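Local coordinates for protein putative beta-glucosidase (Bifidobacterium adolescentis, PDB 5WAB) that acts as a family 3 beta-glucosidase, hydrolysing terminal, non-reducing beta-D-glucosyl units from its substrates, at residues A[190-195]-A[223-228]; A[132-137]-A[184-189]; A[149-154]-A[195-200]; A[246-251]-A[275-280]. All blocks are in the same frame, centred on the assembly; numbering follows the deposited sequence.

Interaction 1: residues A[190-195]-A[223-228]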
loop_
_atom_site.group_PDB
_atom_site.type_symbol
_atom_site.label_atom_id
_atom_site.label_comp_id
_atom_site.label_asym_id
_atom_site.label_seq_id
_atom_site.Cartn_x
_atom_site.Cartn_y
_atom_site.Cartn_z
ATOM N N THR A 190 13.732 4.987 7.640
ATOM C CA THR A 190 14.386 5.410 6.403
ATOM C C THR A 190 14.077 6.865 6.104
ATOM O O THR A 190 14.987 7.673 5.885
ATOM C CB THR A 190 13.977 4.519 5.239
ATOM O OG1 THR A 190 14.324 3.170 5.559
ATOM C CG2 THR A 190 14.703 4.952 3.954
ATOM N N ALA A 191 12.803 7.214 6.077
ATOM C CA ALA A 191 12.455 8.613 6.027
ATOM C C ALA A 191 12.128 8.966 7.469
ATOM O O ALA A 191 12.552 8.264 8.388
ATOM C CB ALA A 191 11.299 8.852 5.050
ATOM N N GLN A 192 11.349 9.984 7.682
ATOM C CA GLN A 192 11.013 10.352 9.047
ATOM C C GLN A 192 9.762 11.191 8.906
ATOM O O GLN A 192 9.845 12.422 8.797
ATOM C CB GLN A 192 12.138 11.119 9.754
ATOM C CG GLN A 192 13.204 10.251 10.445
ATOM C CD GLN A 192 12.747 9.693 11.801
ATOM O OE1 GLN A 192 11.754 10.149 12.377
ATOM N NE2 GLN A 192 13.477 8.702 12.310
ATOM N N PRO A 193 8.593 10.561 8.871
ATOM C CA PRO A 193 7.375 11.324 8.601
ATOM C C PRO A 193 7.156 12.343 9.702
ATOM O O PRO A 193 7.263 12.035 10.891
ATOM C CB PRO A 193 6.279 10.253 8.579
ATOM C CG PRO A 193 7.001 8.935 8.514
ATOM C CD PRO A 193 8.310 9.153 9.187
ATOM N N TRP A 194 6.864 13.574 9.298
ATOM C CA TRP A 194 6.696 14.611 10.300
ATOM C C TRP A 194 5.446 14.382 11.142
ATOM O O TRP A 194 5.323 14.977 12.218
ATOM C CB TRP A 194 6.696 15.988 9.614
ATOM C CG TRP A 194 8.000 16.265 8.884
ATOM C CD1 TRP A 194 9.164 15.550 8.984
ATOM C CD2 TRP A 194 8.270 17.328 7.954
ATOM N NE1 TRP A 194 10.134 16.094 8.175
ATOM C CE2 TRP A 194 9.613 17.187 7.534
ATOM C CE3 TRP A 194 7.511 18.384 7.438
ATOM C CZ2 TRP A 194 10.209 18.064 6.624
ATOM C CZ3 TRP A 194 8.102 19.250 6.542
ATOM C CH2 TRP A 194 9.437 19.084 6.139
ATOM N N THR A 195 4.554 13.499 10.701
ATOM C CA THR A 195 3.287 13.246 11.368
ATOM C C THR A 195 2.904 11.784 11.146
ATOM O O THR A 195 3.194 11.210 10.091
ATOM C CB THR A 195 2.207 14.203 10.839
ATOM O OG1 THR A 195 2.479 15.531 11.310
ATOM C CG2 THR A 195 0.828 13.799 11.301
ATOM N N TRP A 223 12.207 2.587 17.748
ATOM C CA TRP A 223 12.430 2.928 16.346
ATOM C C TRP A 223 13.055 4.306 16.137
ATOM O O TRP A 223 13.577 4.572 15.048
ATOM C CB TRP A 223 11.112 2.868 15.567
ATOM C CG TRP A 223 10.472 1.512 15.487
ATOM C CD1 TRP A 223 10.999 0.323 15.905
ATOM C CD2 TRP A 223 9.180 1.208 14.943
ATOM N NE1 TRP A 223 10.115 -0.703 15.651
ATOM C CE2 TRP A 223 8.992 -0.184 15.061
ATOM C CE3 TRP A 223 8.165 1.977 14.364
ATOM C CZ2 TRP A 223 7.823 -0.820 14.629
ATOM C CZ3 TRP A 223 7.005 1.341 13.933
ATOM C CH2 TRP A 223 6.845 -0.042 14.072
ATOM N N GLY A 224 13.015 5.190 17.134
ATOM C CA GLY A 224 13.560 6.523 16.956
ATOM C C GLY A 224 12.701 7.478 16.154
ATOM O O GLY A 224 13.234 8.339 15.451
ATOM N N TYR A 225 11.379 7.349 16.233
ATOM C CA TYR A 225 10.495 8.280 15.544
ATOM C C TYR A 225 10.630 9.669 16.156
ATOM O O TYR A 225 10.503 9.843 17.372
ATOM C CB TYR A 225 9.050 7.798 15.630
ATOM C CG TYR A 225 8.046 8.742 15.008
ATOM C CD1 TYR A 225 8.123 9.082 13.663
ATOM C CD2 TYR A 225 7.015 9.283 15.761
ATOM C CE1 TYR A 225 7.211 9.940 13.095
ATOM C CE2 TYR A 225 6.094 10.134 15.199
ATOM C CZ TYR A 225 6.197 10.462 13.867
ATOM O OH TYR A 225 5.279 11.316 13.306
ATOM N N GLU A 226 10.887 10.662 15.310
ATOM C CA GLU A 226 11.142 12.017 15.774
ATOM C C GLU A 226 9.944 12.942 15.616
ATOM O O GLU A 226 9.999 14.092 16.062
ATOM C CB GLU A 226 12.335 12.600 15.011
ATOM C CG GLU A 226 13.621 11.813 15.163
ATOM C CD GLU A 226 14.729 12.341 14.268
ATOM O OE1 GLU A 226 14.420 13.032 13.269
ATOM O OE2 GLU A 226 15.910 12.063 14.562
ATOM N N GLY A 227 8.861 12.466 15.015
ATOM C CA GLY A 227 7.751 13.304 14.632
ATOM C C GLY A 227 6.609 13.299 15.617
ATOM O O GLY A 227 6.767 12.962 16.793
ATOM N N ILE A 228 5.431 13.631 15.106
ATOM C CA ILE A 228 4.217 13.815 15.890
ATOM C C ILE A 228 3.246 12.680 15.600
ATOM O O ILE A 228 3.255 12.094 14.511
ATOM C CB ILE A 228 3.598 15.182 15.517
ATOM C CG1 ILE A 228 4.445 16.309 16.081
ATOM C CG2 ILE A 228 2.142 15.290 15.919
ATOM C CD1 ILE A 228 5.022 15.978 17.412
#
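Tyr225 supplies the tightly packed half of this contact. Its CG stands anti to the backbone N (chi1 177°), so the ring reaches the chain of 190-195, where Pro193 O meets the ring edge 3.0 Å from Tyr225 CE1. Gly227 N lies over the centre of one face. The hydroxyl turns back on its own loop and gives Ile228 O a very short hydrogen bond (Tyr225 OH to Ile228 O, 2.5 Å). Beside it, Ile228 N donates to Trp194 O at 3.2 Å, from above the carbonyl plane. Any side chain on Gly227 would run into Pro193 O.

The solvent side is looser and polar. Gln192, bent at chi2 (-79°), uses both ends of its amide: OE1 receives Glu226 N on a lone pair in the carbonyl plane (3.1 Å), while NE2 donates to Gly224 O (3.2 Å) from above that carbonyl's plane. The exposed Glu226 side chain merely crosses it. An alanine in place of Gln192 would remove both bonds and would probably leave the turn at 224-226 less firmly fixed. Two helix-to-strand loops thus run side by side into the parallel Thr195-Ile228 bridge, as expected of neighbouring beta-alpha units in a TIM-type barrel.

Interaction 2: residues A[132-137]-A[184-189]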
loop_
_atom_site.group_PDB
_atom_site.type_symbol
_atom_site.label_atom_id
_atom_site.label_comp_id
_atom_site.label_asym_id
_atom_site.label_seq_id
_atom_site.Cartn_x
_atom_site.Cartn_y
_atom_site.Cartn_z
ATOM N N ALA A 132 5.126 -2.980 0.989
ATOM C CA ALA A 132 4.412 -1.770 1.390
ATOM C C ALA A 132 5.373 -0.707 1.911
ATOM O O ALA A 132 5.239 0.479 1.582
ATOM C CB ALA A 132 3.357 -2.111 2.444
ATOM N N GLY A 133 6.353 -1.112 2.718
ATOM C CA GLY A 133 7.281 -0.144 3.280
ATOM C C GLY A 133 8.209 0.443 2.234
ATOM O O GLY A 133 8.437 1.656 2.198
ATOM N N HIS A 134 8.760 -0.409 1.367
ATOM C CA HIS A 134 9.702 0.064 0.361
ATOM C C HIS A 134 9.029 0.748 -0.824
ATOM O O HIS A 134 9.726 1.369 -1.636
ATOM C CB HIS A 134 10.576 -1.093 -0.118
ATOM C CG HIS A 134 11.564 -1.558 0.907
ATOM N ND1 HIS A 134 11.185 -2.102 2.116
ATOM C CD2 HIS A 134 12.917 -1.538 0.913
ATOM C CE1 HIS A 134 12.261 -2.403 2.819
ATOM N NE2 HIS A 134 13.326 -2.075 2.110
ATOM N N GLU A 135 7.704 0.670 -0.933
ATOM C CA GLU A 135 6.975 1.450 -1.927
ATOM C C GLU A 135 6.483 2.772 -1.351
ATOM O O GLU A 135 6.809 3.845 -1.868
ATOM C CB GLU A 135 5.797 0.642 -2.471
ATOM C CG GLU A 135 6.195 -0.408 -3.479
ATOM C CD GLU A 135 4.997 -1.065 -4.112
ATOM O OE1 GLU A 135 4.035 -1.373 -3.377
ATOM O OE2 GLU A 135 5.010 -1.254 -5.346
ATOM N N ALA A 136 5.703 2.707 -0.270
ATOM C CA ALA A 136 5.056 3.906 0.245
ATOM C C ALA A 136 6.044 4.923 0.799
ATOM O O ALA A 136 5.671 6.091 0.968
ATOM C CB ALA A 136 4.040 3.527 1.319
ATOM N N VAL A 137 7.289 4.517 1.064
ATOM C CA VAL A 137 8.297 5.464 1.538
ATOM C C VAL A 137 8.530 6.559 0.507
ATOM O O VAL A 137 8.930 7.674 0.858
ATOM C CB VAL A 137 9.606 4.725 1.883
ATOM C CG1 VAL A 137 10.219 4.112 0.628
ATOM C CG2 VAL A 137 10.609 5.657 2.576
ATOM N N PHE A 184 5.516 0.305 8.743
ATOM C CA PHE A 184 5.650 1.505 9.561
ATOM C C PHE A 184 7.096 1.700 10.002
ATOM O O PHE A 184 7.641 2.807 9.920
ATOM C CB PHE A 184 4.725 1.423 10.775
ATOM C CG PHE A 184 3.253 1.574 10.454
ATOM C CD1 PHE A 184 2.711 2.830 10.226
ATOM C CD2 PHE A 184 2.406 0.469 10.425
ATOM C CE1 PHE A 184 1.356 2.988 9.953
ATOM C CE2 PHE A 184 1.048 0.619 10.154
ATOM C CZ PHE A 184 0.524 1.890 9.915
ATOM N N GLU A 185 7.735 0.625 10.470
ATOM C CA GLU A 185 9.099 0.724 10.978
ATOM C C GLU A 185 10.070 1.202 9.903
ATOM O O GLU A 185 10.897 2.085 10.154
ATOM C CB GLU A 185 9.541 -0.627 11.550
ATOM C CG GLU A 185 10.952 -0.615 12.140
ATOM C CD GLU A 185 11.489 -2.008 12.442
ATOM O OE1 GLU A 185 10.838 -3.007 12.065
ATOM O OE2 GLU A 185 12.580 -2.101 13.047
ATOM N N HIS A 186 9.953 0.668 8.682
ATOM C CA HIS A 186 10.897 1.026 7.626
ATOM C C HIS A 186 10.765 2.488 7.221
ATOM O O HIS A 186 11.768 3.161 6.974
ATOM C CB HIS A 186 10.698 0.132 6.402
ATOM C CG HIS A 186 11.579 0.498 5.247
ATOM N ND1 HIS A 186 12.927 0.213 5.216
ATOM C CD2 HIS A 186 11.310 1.174 4.105
ATOM C CE1 HIS A 186 13.444 0.676 4.091
ATOM N NE2 HIS A 186 12.484 1.265 3.402
ATOM N N ILE A 187 9.538 2.983 7.097
ATOM C CA ILE A 187 9.350 4.370 6.689
ATOM C C ILE A 187 9.796 5.330 7.791
ATOM O O ILE A 187 10.378 6.386 7.511
ATOM C CB ILE A 187 7.885 4.573 6.277
ATOM C CG1 ILE A 187 7.574 3.633 5.098
ATOM C CG2 ILE A 187 7.630 6.012 5.914
ATOM C CD1 ILE A 187 6.136 3.671 4.616
ATOM N N VAL A 188 9.570 4.965 9.056
ATOM C CA VAL A 188 10.005 5.809 10.168
ATOM C C VAL A 188 11.525 5.880 10.221
ATOM O O VAL A 188 12.105 6.941 10.484
ATOM C CB VAL A 188 9.420 5.291 11.496
ATOM C CG1 VAL A 188 10.204 5.836 12.678
ATOM C CG2 VAL A 188 7.952 5.671 11.633
ATOM N N LYS A 189 12.196 4.752 10.001
ATOM C CA LYS A 189 13.649 4.737 10.086
ATOM C C LYS A 189 14.302 5.270 8.813
ATOM O O LYS A 189 15.335 5.944 8.884
ATOM C CB LYS A 189 14.141 3.326 10.400
ATOM C CG LYS A 189 13.855 2.898 11.824
ATOM C CD LYS A 189 14.285 1.470 12.062
ATOM C CE LYS A 189 14.132 1.096 13.518
ATOM N NZ LYS A 189 14.366 -0.358 13.749
#
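Gly133 O is the best-held polar atom of this contact, gripped by one hydrogen bond, from Val137 N of its own helix at 3.3 Å. Two carbons of the other helix close in on the same oxygen: His186 CD2, at the edge of its ring and 3.5 Å from Gly133 O, and Ile187 CG1, 3.6 Å from Gly133 O.

Beside it two histidines stack face to face. Their centroids are 3.8 Å apart and their planes differ by 13°, with His186 NE2 over the centre of the His134 ring and His134 CE1 over that of His186. The side chains meet at about a right angle, His186 with CG anti to its backbone N (chi1 177°) and His134 with CG beside its own. His134 ND1 is hydrogen-bonded to Tyr130 O, which fixes the rotation of its ring and probably places a proton on that nitrogen. A serine in place of His186 would lose the stack, and the His134 ring, which also stacks with Tyr130, would probably lose its partner on the side facing helix 182-190.

Behind the rings the packing is apolar: Ile187 CD1 lies 3.9 Å from Ala136 CB, and Ile187 CG1 is 4.0 Å from Val137 CB. Gly133 lets the backbones approach here, since a beta carbon would crowd His186 CB. The axes of segments 132-137 and 184-189 approach to 8.2 Å and cross at -40°. Helices 129-144 and 182-190 are neighbours on the outside of the barrel, each leading into the next strand, and Phe184 and Ile187 rest on Leu152 of strand 149-155.

Interaction 3: residues A[149-154]-A[195-200]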
loop_
_atom_site.group_PDB
_atom_site.type_symbol
_atom_site.label_atom_id
_atom_site.label_comp_id
_atom_site.label_asym_id
_atom_site.label_seq_id
_atom_site.Cartn_x
_atom_site.Cartn_y
_atom_site.Cartn_z
ATOM N N GLY A 149 4.705 18.321 5.108
ATOM C CA GLY A 149 4.607 17.127 5.919
ATOM C C GLY A 149 3.637 16.098 5.361
ATOM O O GLY A 149 2.715 16.410 4.611
ATOM N N THR A 150 3.861 14.845 5.743
ATOM C CA THR A 150 2.964 13.730 5.454
ATOM C C THR A 150 2.417 13.182 6.763
ATOM O O THR A 150 2.758 13.651 7.849
ATOM C CB THR A 150 3.667 12.610 4.680
ATOM O OG1 THR A 150 4.672 12.012 5.505
ATOM C CG2 THR A 150 4.302 13.141 3.424
ATOM N N SER A 151 1.573 12.159 6.653
ATOM C CA SER A 151 0.979 11.514 7.826
ATOM C C SER A 151 0.874 10.008 7.556
ATOM O O SER A 151 -0.128 9.527 7.017
ATOM C CB SER A 151 -0.372 12.139 8.150
ATOM O OG SER A 151 -0.807 11.782 9.447
ATOM N N LEU A 152 1.928 9.273 7.912
ATOM C CA LEU A 152 1.892 7.817 7.873
ATOM C C LEU A 152 0.692 7.322 8.663
ATOM O O LEU A 152 0.598 7.561 9.868
ATOM C CB LEU A 152 3.193 7.258 8.450
ATOM C CG LEU A 152 3.521 5.790 8.191
ATOM C CD1 LEU A 152 3.536 5.521 6.697
ATOM C CD2 LEU A 152 4.863 5.445 8.822
ATOM N N LYS A 153 -0.239 6.657 7.983
ATOM C CA LYS A 153 -1.631 6.630 8.416
ATOM C C LYS A 153 -2.049 5.288 9.003
ATOM O O LYS A 153 -1.757 4.224 8.439
ATOM C CB LYS A 153 -2.553 6.997 7.247
ATOM C CG LYS A 153 -3.575 8.049 7.614
ATOM C CD LYS A 153 -4.206 8.691 6.387
ATOM C CE LYS A 153 -5.043 7.729 5.589
ATOM N NZ LYS A 153 -5.804 8.466 4.546
ATOM N N HIS A 154 -2.762 5.378 10.134
ATOM C CA HIS A 154 -3.488 4.312 10.826
ATOM C C HIS A 154 -2.553 3.309 11.480
ATOM O O HIS A 154 -2.572 2.116 11.166
ATOM C CB HIS A 154 -4.466 3.625 9.882
ATOM C CG HIS A 154 -5.324 4.585 9.127
ATOM N ND1 HIS A 154 -5.805 4.320 7.864
ATOM C CD2 HIS A 154 -5.769 5.822 9.451
ATOM C CE1 HIS A 154 -6.521 5.350 7.446
ATOM N NE2 HIS A 154 -6.511 6.277 8.388
ATOM N N THR A 195 4.554 13.499 10.701
ATOM C CA THR A 195 3.287 13.246 11.368
ATOM C C THR A 195 2.904 11.784 11.146
ATOM O O THR A 195 3.194 11.210 10.091
ATOM C CB THR A 195 2.207 14.203 10.839
ATOM O OG1 THR A 195 2.479 15.531 11.310
ATOM C CG2 THR A 195 0.828 13.799 11.301
ATOM N N ILE A 196 2.304 11.176 12.166
ATOM C CA ILE A 196 1.741 9.834 12.080
ATOM C C ILE A 196 0.310 9.900 12.590
ATOM O O ILE A 196 0.024 10.611 13.557
ATOM C CB ILE A 196 2.569 8.822 12.897
ATOM C CG1 ILE A 196 3.900 8.541 12.199
ATOM C CG2 ILE A 196 1.788 7.522 13.122
ATOM C CD1 ILE A 196 4.724 7.488 12.882
ATOM N N MET A 197 -0.597 9.182 11.928
ATOM C CA MET A 197 -1.988 9.087 12.357
ATOM C C MET A 197 -2.238 7.707 12.948
ATOM O O MET A 197 -1.998 6.694 12.284
ATOM C CB MET A 197 -2.951 9.335 11.200
ATOM C CG MET A 197 -4.416 9.260 11.620
ATOM S SD MET A 197 -5.574 9.657 10.297
ATOM C CE MET A 197 -4.759 11.063 9.544
ATOM N N CYS A 198 -2.729 7.671 14.179
ATOM C CA CYS A 198 -3.064 6.404 14.801
ATOM C C CYS A 198 -4.421 5.921 14.296
ATOM O O CYS A 198 -5.221 6.688 13.756
ATOM C CB CYS A 198 -3.085 6.534 16.325
ATOM S SG CYS A 198 -4.637 7.191 16.983
ATOM N N SER A 199 -4.677 4.631 14.487
ATOM C CA SER A 199 -5.900 4.003 14.010
ATOM C C SER A 199 -7.020 4.121 15.044
ATOM O O SER A 199 -6.787 4.396 16.223
ATOM C CB SER A 199 -5.650 2.532 13.675
ATOM O OG SER A 199 -5.195 1.829 14.817
ATOM N N TYR A 200 -8.252 3.890 14.579
ATOM C CA TYR A 200 -9.408 3.906 15.470
ATOM C C TYR A 200 -9.446 2.691 16.382
ATOM O O TYR A 200 -9.973 2.778 17.498
ATOM C CB TYR A 200 -10.710 3.932 14.670
ATOM C CG TYR A 200 -11.109 5.253 14.059
ATOM C CD1 TYR A 200 -11.533 6.308 14.854
ATOM C CD2 TYR A 200 -11.110 5.428 12.681
ATOM C CE1 TYR A 200 -11.922 7.510 14.293
ATOM C CE2 TYR A 200 -11.497 6.619 12.113
ATOM C CZ TYR A 200 -11.900 7.660 12.921
ATOM O OH TYR A 200 -12.285 8.853 12.354
#
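The first shell is a parallel ladder that is firmest in its middle. Met197 N donates to Leu152 O at 2.9 Å and a nearly straight 164°, although it comes from above the carbonyl plane. The rungs on either side, Leu152 N to Thr195 O and His154 N to Met197 O, are weak; the second is short (2.6 Å) but sharply bent. CA-H groups help to fill in, with Ser151 CA 3.2 Å from Thr195 O.

On the face shared by Ser151, Lys153, Thr195 and Met197, the hydroxyl of Ser151 packs on a methyl, its OG 3.2 Å from Thr195 CG2. Met197 runs extended to its sulfur (chi1 -179°) and then bends, lying alongside both Lys153 and His154 and pointing the same way. Its SD touches Lys153 CG at 3.7 Å and meets the His154 ring at the edge, 4.8 Å from the centroid; Lys153 CG lies over one face of that ring, toward its rim. Across the sheet, Leu152 CB meets Ile196 CG1 at 4.0 Å.

Second-shell groups hold the polar ends. Lys153 NZ forms a salt bridge with Glu123, and His154 ND1 is hydrogen-bonded to Tyr124 OH. Helix 182-190 covers Leu152 and Ile196.

Neighbouring strands of the family 3 barrel domain end here at their C-terminal side, where TIM barrels keep their active sites. His154 NE2 binds a glycerol, probably from the crystallisation liquor, and Lys153 NZ reaches it weakly. Glu123 would tend to keep Lys153 protonated, so Lys153 and His154 offer polar groups consistent with a sugar-binding pocket.

Interaction 4: residues A[246-251]-A[275-280]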
loop_
_atom_site.group_PDB
_atom_site.type_symbol
_atom_site.label_atom_id
_atom_site.label_comp_id
_atom_site.label_asym_id
_atom_site.label_seq_id
_atom_site.Cartn_x
_atom_site.Cartn_y
_atom_site.Cartn_z
ATOM N N GLY A 246 1.381 9.347 24.356
ATOM C CA GLY A 246 2.266 9.864 23.332
ATOM C C GLY A 246 1.553 10.457 22.133
ATOM O O GLY A 246 2.180 10.749 21.110
ATOM N N LEU A 247 0.244 10.661 22.251
ATOM C CA LEU A 247 -0.537 11.307 21.201
ATOM C C LEU A 247 -0.395 12.820 21.330
ATOM O O LEU A 247 -0.843 13.413 22.318
ATOM C CB LEU A 247 -2.002 10.901 21.293
ATOM C CG LEU A 247 -2.824 11.354 20.090
ATOM C CD1 LEU A 247 -2.868 10.248 19.035
ATOM C CD2 LEU A 247 -4.214 11.777 20.527
ATOM N N ASN A 248 0.235 13.450 20.343
ATOM C CA ASN A 248 0.450 14.889 20.421
ATOM C C ASN A 248 -0.813 15.689 20.140
ATOM O O ASN A 248 -1.014 16.748 20.741
ATOM C CB ASN A 248 1.541 15.308 19.444
ATOM C CG ASN A 248 2.836 14.575 19.684
ATOM O OD1 ASN A 248 2.962 13.391 19.363
ATOM N ND2 ASN A 248 3.806 15.268 20.266
ATOM N N LEU A 249 -1.666 15.223 19.235
ATOM C CA LEU A 249 -2.684 16.082 18.642
ATOM C C LEU A 249 -4.020 15.358 18.568
ATOM O O LEU A 249 -4.130 14.310 17.919
ATOM C CB LEU A 249 -2.246 16.531 17.245
ATOM C CG LEU A 249 -3.124 17.527 16.485
ATOM C CD1 LEU A 249 -3.101 18.911 17.124
ATOM C CD2 LEU A 249 -2.693 17.590 15.030
ATOM N N GLU A 250 -5.044 15.951 19.182
ATOM C CA GLU A 250 -6.417 15.490 19.023
ATOM C C GLU A 250 -7.023 16.160 17.800
ATOM O O GLU A 250 -6.959 17.386 17.661
ATOM C CB GLU A 250 -7.265 15.812 20.255
ATOM C CG GLU A 250 -8.727 15.381 20.113
ATOM C CD GLU A 250 -9.700 16.215 20.944
ATOM O OE1 GLU A 250 -9.436 17.416 21.159
ATOM O OE2 GLU A 250 -10.739 15.670 21.378
ATOM N N MET A 251 -7.599 15.350 16.908
ATOM C CA MET A 251 -8.304 15.853 15.740
ATOM C C MET A 251 -9.582 15.038 15.563
ATOM O O MET A 251 -9.544 13.799 15.670
ATOM C CB MET A 251 -7.439 15.771 14.480
ATOM C CG MET A 251 -6.220 16.676 14.506
ATOM S SD MET A 251 -6.591 18.433 14.421
ATOM C CE MET A 251 -7.290 18.570 12.776
ATOM N N ASP A 275 5.206 19.253 27.897
ATOM C CA ASP A 275 6.217 19.997 27.155
ATOM C C ASP A 275 6.692 19.213 25.938
ATOM O O ASP A 275 6.812 19.773 24.845
ATOM C CB ASP A 275 7.382 20.360 28.075
ATOM C CG ASP A 275 7.086 21.582 28.932
ATOM O OD1 ASP A 275 6.002 22.174 28.761
ATOM O OD2 ASP A 275 7.920 21.941 29.793
ATOM N N ARG A 276 6.939 17.910 26.099
ATOM C CA ARG A 276 7.363 17.088 24.967
ATOM C C ARG A 276 6.290 17.052 23.886
ATOM O O ARG A 276 6.577 17.261 22.701
ATOM C CB ARG A 276 7.701 15.672 25.441
ATOM C CG ARG A 276 9.104 15.522 26.001
ATOM C CD ARG A 276 9.403 14.102 26.453
ATOM N NE ARG A 276 8.540 13.725 27.573
ATOM C CZ ARG A 276 8.768 12.714 28.407
ATOM N NH1 ARG A 276 9.852 11.959 28.267
ATOM N NH2 ARG A 276 7.912 12.457 29.388
ATOM N N MET A 277 5.039 16.811 24.283
ATOM C CA MET A 277 3.949 16.721 23.317
ATOM C C MET A 277 3.706 18.046 22.608
ATOM O O MET A 277 3.533 18.075 21.385
ATOM C CB MET A 277 2.679 16.247 24.021
ATOM C CG MET A 277 2.724 14.799 24.473
ATOM S SD MET A 277 2.797 13.655 23.067
ATOM C CE MET A 277 4.537 13.252 22.975
ATOM N N ALA A 278 3.700 19.156 23.358
ATOM C CA ALA A 278 3.418 20.463 22.769
ATOM C C ALA A 278 4.596 20.983 21.956
ATOM O O ALA A 278 4.403 21.624 20.917
ATOM C CB ALA A 278 3.047 21.463 23.865
ATOM N N GLN A 279 5.824 20.741 22.422
ATOM C CA GLN A 279 6.992 21.178 21.665
ATOM C C GLN A 279 7.046 20.499 20.307
ATOM O O GLN A 279 7.426 21.120 19.308
ATOM C CB GLN A 279 8.273 20.896 22.452
ATOM C CG GLN A 279 9.558 21.281 21.727
ATOM C CD GLN A 279 9.627 22.761 21.395
ATOM O OE1 GLN A 279 9.276 23.616 22.210
ATOM N NE2 GLN A 279 10.081 23.069 20.190
ATOM N N GLY A 280 6.651 19.229 20.249
ATOM C CA GLY A 280 6.588 18.550 18.968
ATOM C C GLY A 280 5.675 19.262 17.992
ATOM O O GLY A 280 5.984 19.366 16.802
#
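A Schellman motif closes helix 239-245 at Gly246, whose positive phi (118°) turns the chain away toward the barrel sheet of this TIM-type domain. Those backbone angles by themselves call for glycine, because a beta carbon would jam against the preceding carbonyl oxygen. The loop then passes along one side of the regular helical segment 275-280, part of helix 271-292, and comes nearest at Asn248 and Met277, with CA atoms 4.9 Å apart. Gly280 keeps the way clear, since a side chain there would crowd the amide of Asn248.

Asn248 works in two directions. Its CG stands beside the backbone N, anti to the carbonyl carbon, which sends ND2 to the helix, while OD1 is hydrogen-bonded to Val229 N of strand 228-230 and, weakly, to Arg220. One buried amide therefore joins helix 271-292 to strand 228-230, and bonds at both ends fix its rotation.

Met277 crosses this amide at about a right angle. Bent at chi2 and chi3, it folds its thioether over the loop: SD lies 3.5 Å from Asn248 CG and 3.6 Å from Gly246 C, and CE is 3.9 Å from Gly246 O. Leu243 of helix 239-245 also touches the methionine.

The helix bond itself is nearly straight: Asn248 ND2 donates to Met277 O over 3.0 Å at 168°, lying in the carbonyl plane on a lone pair.

The four contacts follow one parallel sheet and its surrounding helices. Interactions 1 and 3 share Thr195 and join through a probable hydrogen bond between Ile196 N and Ile228 O (2.7 Å), so that strands 149-155, 195-198 and 228-230 run on side by side. Interaction 2 covers the sheet from outside, Ile187 CD1 lying 3.8 Å from Leu152 CD1. Beyond strand 228-230, Ile228 CD1 packs 3.2 Å from Asn248 ND2 of interaction 4, whereas interactions 2 and 4 remain about 12 Å apart at their nearest atoms. Interaction 3 alone brings a side chain, that of His154, to the glycerol, about 3 Å away; interaction 1 lies where strands 195-198 and 228-230 begin.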